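Local coordinates for protein lytic Polysaccharide Monooxygenase (Phytophthora infestans, PDB 6Z5Y) that probably cleaves pectic polysaccharides of the plant cell wall by copper-dependent oxidation, as a secreted monooxygenase domain that supports infection by the pathogen, at residues E38-T43 / L152-G157. Numbering follows the deposited sequence. Where two conformers were deposited one is given.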
# COMPACT_ATOMS: atom_id res chain seq x y z
N GLU A 38 5.98 -7.95 -15.85
CA GLU A 38 4.73 -8.21 -16.59
C GLU A 38 4.25 -9.60 -16.22
O GLU A 38 3.04 -9.81 -16.08
CB GLU A 38 4.95 -8.10 -18.10
CG GLU A 38 5.40 -6.74 -18.55
CD GLU A 38 6.88 -6.40 -18.44
OE1 GLU A 38 7.66 -7.21 -17.90
OE2 GLU A 38 7.27 -5.32 -18.96
N GLY A 39 5.18 -10.56 -16.17
CA GLY A 39 4.78 -11.93 -15.83
C GLY A 39 4.26 -12.05 -14.41
O GLY A 39 3.31 -12.80 -14.17
N LEU A 40 4.86 -11.31 -13.48
CA LEU A 40 4.37 -11.34 -12.08
C LEU A 40 2.93 -10.83 -12.05
O LEU A 40 2.07 -11.43 -11.40
CB LEU A 40 5.24 -10.47 -11.18
CG LEU A 40 6.67 -10.95 -10.98
CD1 LEU A 40 7.47 -9.96 -10.13
CD2 LEU A 40 6.70 -12.31 -10.34
N LEU A 41 2.68 -9.71 -12.71
CA LEU A 41 1.32 -9.11 -12.70
C LEU A 41 0.32 -10.02 -13.42
O LEU A 41 -0.83 -10.09 -12.99
CB LEU A 41 1.41 -7.76 -13.38
CG LEU A 41 2.12 -6.71 -12.54
CD1 LEU A 41 2.52 -5.52 -13.39
CD2 LEU A 41 1.27 -6.24 -11.38
N ALA A 42 0.74 -10.65 -14.52
CA ALA A 42 -0.18 -11.52 -15.27
C ALA A 42 -0.54 -12.76 -14.44
O ALA A 42 -1.71 -13.20 -14.46
CB ALA A 42 0.45 -11.88 -16.60
N THR A 43 0.43 -13.29 -13.70
CA THR A 43 0.19 -14.46 -12.82
C THR A 43 -0.78 -14.04 -11.71
O THR A 43 -1.75 -14.74 -11.44
CB THR A 43 1.50 -15.00 -12.24
OG1 THR A 43 2.38 -15.38 -13.32
CG2 THR A 43 1.23 -16.18 -11.33
N LEU A 152 5.43 -7.49 -5.59
CA LEU A 152 5.80 -8.77 -6.21
C LEU A 152 7.25 -8.62 -6.66
O LEU A 152 7.56 -7.68 -7.43
CB LEU A 152 4.87 -9.04 -7.40
CG LEU A 152 3.38 -8.92 -7.11
CD1 LEU A 152 2.61 -9.01 -8.42
CD2 LEU A 152 2.92 -9.99 -6.14
N GLN A 153 8.14 -9.48 -6.20
CA GLN A 153 9.58 -9.30 -6.57
C GLN A 153 10.20 -10.68 -6.68
O GLN A 153 9.70 -11.66 -6.10
CB GLN A 153 10.37 -8.39 -5.60
CG GLN A 153 11.84 -8.16 -5.98
CD GLN A 153 12.59 -7.23 -5.04
OE1 GLN A 153 12.27 -7.12 -3.85
NE2 GLN A 153 13.62 -6.58 -5.56
N ARG A 154 11.22 -10.76 -7.52
CA ARG A 154 12.04 -11.98 -7.68
C ARG A 154 13.36 -11.78 -6.94
O ARG A 154 14.08 -10.81 -7.19
CB ARG A 154 12.27 -12.26 -9.15
CG ARG A 154 11.00 -12.31 -9.97
CD ARG A 154 11.29 -12.47 -11.43
NE ARG A 154 10.11 -12.30 -12.28
CZ ARG A 154 9.26 -13.26 -12.63
NH1 ARG A 154 9.44 -14.48 -12.16
NH2 ARG A 154 8.23 -13.03 -13.42
N LEU A 155 13.64 -12.68 -6.01
CA LEU A 155 14.89 -12.71 -5.24
C LEU A 155 15.57 -14.03 -5.56
O LEU A 155 15.01 -15.09 -5.28
CB LEU A 155 14.60 -12.62 -3.75
CG LEU A 155 13.94 -11.32 -3.34
CD1 LEU A 155 13.72 -11.28 -1.84
CD2 LEU A 155 14.76 -10.11 -3.80
N LYS A 156 16.67 -13.95 -6.27
CA LYS A 156 17.40 -15.13 -6.79
C LYS A 156 16.47 -16.09 -7.51
O LYS A 156 16.60 -17.31 -7.29
CB LYS A 156 18.03 -15.90 -5.64
CG LYS A 156 19.00 -15.08 -4.84
CD LYS A 156 19.66 -16.01 -3.90
CE LYS A 156 20.73 -15.40 -3.06
NZ LYS A 156 21.53 -16.49 -2.43
N GLY A 157 15.65 -15.55 -8.40
CA GLY A 157 14.80 -16.34 -9.30
C GLY A 157 13.56 -16.83 -8.61
O GLY A 157 12.76 -17.52 -9.27
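Leu152 meets Leu40 near the end of strand 143-155, where helix 36-47 packs against the five-stranded antiparallel sheet of this monooxygenase domain. The short segments approach to 8.8 Å between their axes. Leucine suits this buried strand position because its purely apolar side chain points toward the helix and offers CB and CD1 to it: CB of Leu152 is 3.9 Å from CD1 of Leu40, and its CD1 rests 3.9 Å from the backbone O of Leu40. A looser apolar touch joins CD1 of Leu152 to CD2 of Leu41, at 4.3 Å. In return, CD1 of Leu40 leans on the strand backbone, 3.5 Å from O of Leu152. Gln153 points away from the helix, as expected from strand alternation relative to Leu152, and its side chain comes within about 5 Å of the copper ion and touches the copper ligand His96. Leu152 and Arg154, which pack on the helix, thus flank a residue that faces the metal site. Arginine suits its place because a long chain, extended from CG to NE, carries a flat group with several N-H donors to the helix; chi4 of -89° turns one guanidinium face to Leu40, whose CD2 lies 3.5 Å above the plane, over its centre. A branched leucine fits here, one methyl reaching the strand and the other covering the cation, and the lack of a side chain at Gly39 suits its closeness to NH2. NH1 bonds to Trp31 O and NH2 to Ser34 OG, both in the loop before the helix, and NH2 also to Gly36 O at the helix's first turn. Thus the leucines supply apolar packing, while the arginine's delocalised positive charge, probably stabilised by the oxygens that accept its N-H groups, ties the strand end to the start of the helix.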